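PDB 2PPY: enoyl-CoA hydratase, which probably catalyses the reversible addition of water to the double bond of 2-enoyl-CoA thioesters, the hydration step of fatty acid beta-oxidation. Local coordinates for the interface of chains A and B. Coordinates in Å, arbitrary orientation; residue numbers count along the deposited sequence, not the author numbering. Chains: chain A/B, Enoyl-CoA hydratase.

Contact 1: the interface of chains A and B. Residues chain A 215, 234, 238, 241-242; chain B 87, 144-147.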
loop_
_atom_site.group_PDB
_atom_site.type_symbol
_atom_site.label_atom_id
_atom_site.label_comp_id
_atom_site.label_asym_id
_atom_site.label_seq_id
_atom_site.Cartn_x
_atom_site.Cartn_y
_atom_site.Cartn_z
ATOM N N ILE A 215 -3.803 15.595 15.693
ATOM C CA ILE A 215 -2.414 15.200 15.440
ATOM C C ILE A 215 -2.278 13.685 15.620
ATOM O O ILE A 215 -1.656 13.000 14.800
ATOM C CB ILE A 215 -1.433 15.890 16.420
ATOM C CG1 ILE A 215 -1.271 17.365 16.053
ATOM C CG2 ILE A 215 -0.081 15.184 16.392
ATOM C CD1 ILE A 215 -0.453 18.156 17.062
ATOM N N GLU A 234 -3.660 14.558 6.337
ATOM C CA GLU A 234 -3.136 15.510 7.304
ATOM C C GLU A 234 -3.677 16.898 6.990
ATOM O O GLU A 234 -3.939 17.693 7.893
ATOM C CB GLU A 234 -1.611 15.517 7.232
ATOM C CG GLU A 234 -0.943 16.789 7.736
ATOM C CD GLU A 234 0.536 16.833 7.386
ATOM O OE1 GLU A 234 1.319 16.074 7.999
ATOM O OE2 GLU A 234 0.907 17.617 6.481
ATOM N N GLN A 238 -5.957 19.380 9.268
ATOM C CA GLN A 238 -5.490 20.746 9.481
ATOM C C GLN A 238 -6.606 21.721 9.101
ATOM O O GLN A 238 -6.769 22.766 9.728
ATOM C CB GLN A 238 -4.254 21.032 8.629
ATOM C CG GLN A 238 -3.701 22.454 8.773
ATOM C CD GLN A 238 -2.862 22.642 10.023
ATOM O OE1 GLN A 238 -3.337 22.440 11.141
ATOM N NE2 GLN A 238 -1.605 23.033 9.838
ATOM N N LEU A 241 -8.772 22.173 11.886
ATOM C CA LEU A 241 -8.115 22.989 12.902
ATOM C C LEU A 241 -8.117 24.473 12.539
ATOM O O LEU A 241 -8.228 25.323 13.420
ATOM C CB LEU A 241 -6.680 22.501 13.124
ATOM C CG LEU A 241 -6.406 21.566 14.313
ATOM C CD1 LEU A 241 -7.623 20.715 14.648
ATOM C CD2 LEU A 241 -5.205 20.703 13.988
ATOM N N PHE A 242 -7.995 24.786 11.251
ATOM C CA PHE A 242 -8.003 26.181 10.820
ATOM C C PHE A 242 -9.381 26.771 11.039
ATOM O O PHE A 242 -9.524 27.984 11.175
ATOM C CB PHE A 242 -7.646 26.326 9.334
ATOM C CG PHE A 242 -6.171 26.261 9.046
ATOM C CD1 PHE A 242 -5.248 26.822 9.923
ATOM C CD2 PHE A 242 -5.708 25.674 7.877
ATOM C CE1 PHE A 242 -3.886 26.794 9.639
ATOM C CE2 PHE A 242 -4.348 25.642 7.583
ATOM C CZ PHE A 242 -3.437 26.206 8.468
ATOM N N CYS B 87 -1.293 25.872 1.884
ATOM C CA CYS B 87 -0.660 24.680 2.444
ATOM C C CYS B 87 -0.414 23.658 1.345
ATOM O O CYS B 87 0.634 23.012 1.310
ATOM C CB CYS B 87 -1.546 24.047 3.521
ATOM S SG CYS B 87 -1.525 24.871 5.123
ATOM N N VAL B 144 -2.922 24.548 15.990
ATOM C CA VAL B 144 -2.858 23.893 14.684
ATOM C C VAL B 144 -1.784 22.805 14.719
ATOM O O VAL B 144 -1.133 22.605 15.744
ATOM C CB VAL B 144 -2.521 24.896 13.555
ATOM C CG1 VAL B 144 -3.606 25.954 13.464
ATOM C CG2 VAL B 144 -1.163 25.539 13.814
ATOM N N LEU B 145 -1.606 22.099 13.606
ATOM C CA LEU B 145 -0.605 21.044 13.533
ATOM C C LEU B 145 0.387 21.322 12.414
ATOM O O LEU B 145 0.190 22.239 11.619
ATOM C CB LEU B 145 -1.282 19.678 13.318
ATOM C CG LEU B 145 -2.262 19.481 12.150
ATOM C CD1 LEU B 145 -1.538 19.592 10.818
ATOM C CD2 LEU B 145 -2.915 18.105 12.266
ATOM N N ALA B 146 1.459 20.537 12.363
ATOM C CA ALA B 146 2.463 20.698 11.317
ATOM C C ALA B 146 1.846 20.161 10.024
ATOM O O ALA B 146 2.017 18.990 9.681
ATOM C CB ALA B 146 3.719 19.918 11.676
ATOM N N GLY B 147 1.132 21.036 9.317
ATOM C CA GLY B 147 0.452 20.651 8.093
ATOM C C GLY B 147 1.208 20.749 6.785
ATOM O O GLY B 147 0.597 20.779 5.716
HETATM O O HOH W 1 -1.105 18.656 4.609
#
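A:Gln238 lies alongside B:Leu145, the two side chains running in opposite directions. Its CG is anti to the backbone N, and the chain then bends (chi2 80°), which lays the stem against the leucine and leaves the amide facing the loop backbone. CB packs on the leucine methyl CD1 at 3.8 Å, CG touches the same methyl more loosely, and the amide carbon CD comes within 3.4 Å of it. At the tip, OE1 accepts the backbone N-H of B:Leu145 at 3.0 Å, nearly straight (173° at the hydrogen), in the carbonyl plane and on a lone pair. NE2 donates to B:Leu145 O at 2.6 Å, a more bent bond (139°) whose acceptor stands out of the amide plane. This two-point pairing with one residue's N-H and C=O fixes the rotation of the amide. An alanine here would probably leave the N-H and C=O of B:Leu145 without their partners and open a gap against its CD1 methyl.

B:Leu145 is also packed by A:Ile215, whose CG1 lies 3.6 Å from CB, and by A:Leu241 CD2, crossing at about a right angle. The A:Phe242 ring turns one face to the A:Gln238 amide, its rim over CD; B:Cys87 SG meets the ring in plane at its edge, 3.8 Å from CE2. Farther along, one water joins A:Glu234 OE2 to B:Gly147 O, 2.9 Å from each.

In the fold, chain A contributes helices 209-222 and 227-242. Chain B contributes helix 80-95 and the 144-147 loop, which connects the 3-10 helix 139-142 to helix 150-158.

Contact 2: the interface of chains A and B. Residues chain A 124-125, 216, 219-220; chain B 160-161, 163-164.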
loop_
_atom_site.group_PDB
_atom_site.type_symbol
_atom_site.label_atom_id
_atom_site.label_comp_id
_atom_site.label_asym_id
_atom_site.label_seq_id
_atom_site.Cartn_x
_atom_site.Cartn_y
_atom_site.Cartn_z
ATOM N N ASP A 124 -1.265 4.872 22.166
ATOM C CA ASP A 124 -0.442 5.862 21.470
ATOM C C ASP A 124 0.944 6.051 22.084
ATOM O O ASP A 124 1.909 6.329 21.370
ATOM C CB ASP A 124 -1.167 7.217 21.432
ATOM C CG ASP A 124 -2.550 7.122 20.807
ATOM O OD1 ASP A 124 -2.669 6.468 19.754
ATOM O OD2 ASP A 124 -3.516 7.699 21.359
ATOM N N LEU A 125 1.039 5.907 23.403
ATOM C CA LEU A 125 2.309 6.073 24.103
ATOM C C LEU A 125 2.442 5.059 25.233
ATOM O O LEU A 125 1.448 4.555 25.740
ATOM C CB LEU A 125 2.409 7.485 24.689
ATOM C CG LEU A 125 2.331 8.693 23.751
ATOM C CD1 LEU A 125 2.047 9.959 24.561
ATOM C CD2 LEU A 125 3.627 8.821 22.966
ATOM N N LYS A 216 -2.861 13.178 16.704
ATOM C CA LYS A 216 -2.829 11.756 17.016
ATOM C C LYS A 216 -3.497 10.955 15.904
ATOM O O LYS A 216 -3.017 9.893 15.531
ATOM C CB LYS A 216 -3.508 11.496 18.373
ATOM C CG LYS A 216 -3.826 10.029 18.687
ATOM C CD LYS A 216 -5.179 9.622 18.102
ATOM C CE LYS A 216 -5.436 8.127 18.222
ATOM N NZ LYS A 216 -5.567 7.664 19.631
ATOM N N ILE A 219 -1.209 10.937 12.596
ATOM C CA ILE A 219 -0.075 10.021 12.626
ATOM C C ILE A 219 -0.424 8.535 12.697
ATOM O O ILE A 219 0.120 7.734 11.938
ATOM C CB ILE A 219 0.862 10.369 13.799
ATOM C CG1 ILE A 219 1.384 11.801 13.632
ATOM C CG2 ILE A 219 2.021 9.375 13.863
ATOM C CD1 ILE A 219 2.202 12.293 14.813
HETATM N N MSE A 220 -1.329 8.162 13.593
HETATM C CA MSE A 220 -1.688 6.756 13.740
HETATM C C MSE A 220 -2.366 6.150 12.512
HETATM O O MSE A 220 -2.138 4.990 12.183
HETATM C CB MSE A 220 -2.567 6.561 14.979
HETATM C CG MSE A 220 -1.876 6.953 16.284
HETATM SE SE MSE A 220 -0.088 6.199 16.449
HETATM C CE MSE A 220 -0.539 4.332 16.176
ATOM N N TYR B 160 6.585 6.484 14.411
ATOM C CA TYR B 160 5.286 7.099 14.662
ATOM C C TYR B 160 4.982 7.462 16.110
ATOM O O TYR B 160 4.284 8.443 16.365
ATOM C CB TYR B 160 4.164 6.217 14.096
ATOM C CG TYR B 160 4.057 4.836 14.706
ATOM C CD1 TYR B 160 3.378 4.628 15.908
ATOM C CD2 TYR B 160 4.605 3.731 14.061
ATOM C CE1 TYR B 160 3.250 3.348 16.448
ATOM C CE2 TYR B 160 4.481 2.456 14.591
ATOM C CZ TYR B 160 3.800 2.266 15.778
ATOM O OH TYR B 160 3.681 0.988 16.286
ATOM N N SER B 161 5.500 6.689 17.059
ATOM C CA SER B 161 5.237 6.973 18.464
ATOM C C SER B 161 6.067 8.164 18.936
ATOM O O SER B 161 5.559 9.062 19.609
ATOM C CB SER B 161 5.543 5.740 19.318
ATOM O OG SER B 161 5.007 5.882 20.623
ATOM N N ALA B 163 7.310 10.444 17.047
ATOM C CA ALA B 163 6.841 11.614 16.312
ATOM C C ALA B 163 5.581 12.166 16.963
ATOM O O ALA B 163 5.412 13.380 17.069
ATOM C CB ALA B 163 6.551 11.250 14.865
ATOM N N LEU B 164 4.702 11.264 17.396
ATOM C CA LEU B 164 3.446 11.651 18.030
ATOM C C LEU B 164 3.717 12.423 19.317
ATOM O O LEU B 164 3.068 13.430 19.598
ATOM C CB LEU B 164 2.599 10.404 18.321
ATOM C CG LEU B 164 1.203 10.645 18.907
ATOM C CD1 LEU B 164 0.216 9.672 18.275
ATOM C CD2 LEU B 164 1.228 10.484 20.424
#
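Helix-to-helix packing between two copies of the enzyme, centred on B:Leu164 set among A:Ile219, A:Met220, A:Lys216 and A:Leu125, makes this a mainly apolar patch that helps join neighbouring subunits of the deposited hexamer. B:Leu164 has CG anti to the backbone N (chi1 -176°), a torsion that carries its forked end towards chain A. One branch, CD1, rests on the backbone of A:Lys216, 3.9 Å from CA, and on A:Met220, a selenomethionine, whose SE is also 3.9 Å away. The other branch, CD2, turns to A:Leu125 and lies 3.9 Å from its CD2. Nearer the helix backbone, the A:Ile219 tip CD1 presses on B:Leu164 CA at 3.5 Å, while its CG2 branch reaches back to CB and the carbonyl of B:Tyr160.

B:Tyr160 takes chi1 62°, with CG between its own N and carbonyl carbon, which places the CD1-CE1 side of the ring beside A:Met220. SE approaches CD1 at 3.8 Å, and the terminal CE methyl lies off the ring plane and well outside the CD1-CE1 edge, not over the face.

The polar link lies at one margin: B:Ser161 OG donates to the backbone O of A:Asp124 at 3.2 Å, a long bond with a C=O...donor angle of 149°. The aspartate carboxylate is used within chain A, where OD2 receives A:Lys216 NZ on its syn lone pair at 2.7 Å. This salt bridge ties the loop before strand 125-129 to helix 209-222, and so probably steadies both walls facing B:Leu164. For the protein, the site buries apolar surface and seats helix 160-169 of one subunit against its neighbour.

The C-alpha centres of contact 1 and contact 2 are about 15 Å apart, and both use helix 209-222 of chain A: A:Ile215 belongs to contact 1, and the next residue, A:Lys216, to contact 2 with A:Ile219 and A:Met220. On chain B, helix 150-158 separates the 144-147 loop from helix 160-169. Helix 209-222 thus runs from the edge of a patch where a side-chain amide from helix 227-242 pairs with a loop backbone into a mainly apolar one, which should help fix the subunits' relative orientation. The interface lacks an exact two-fold, as would fit neighbours in the trimers typical of crotonase-family hexamers, which these contacts alone do not establish.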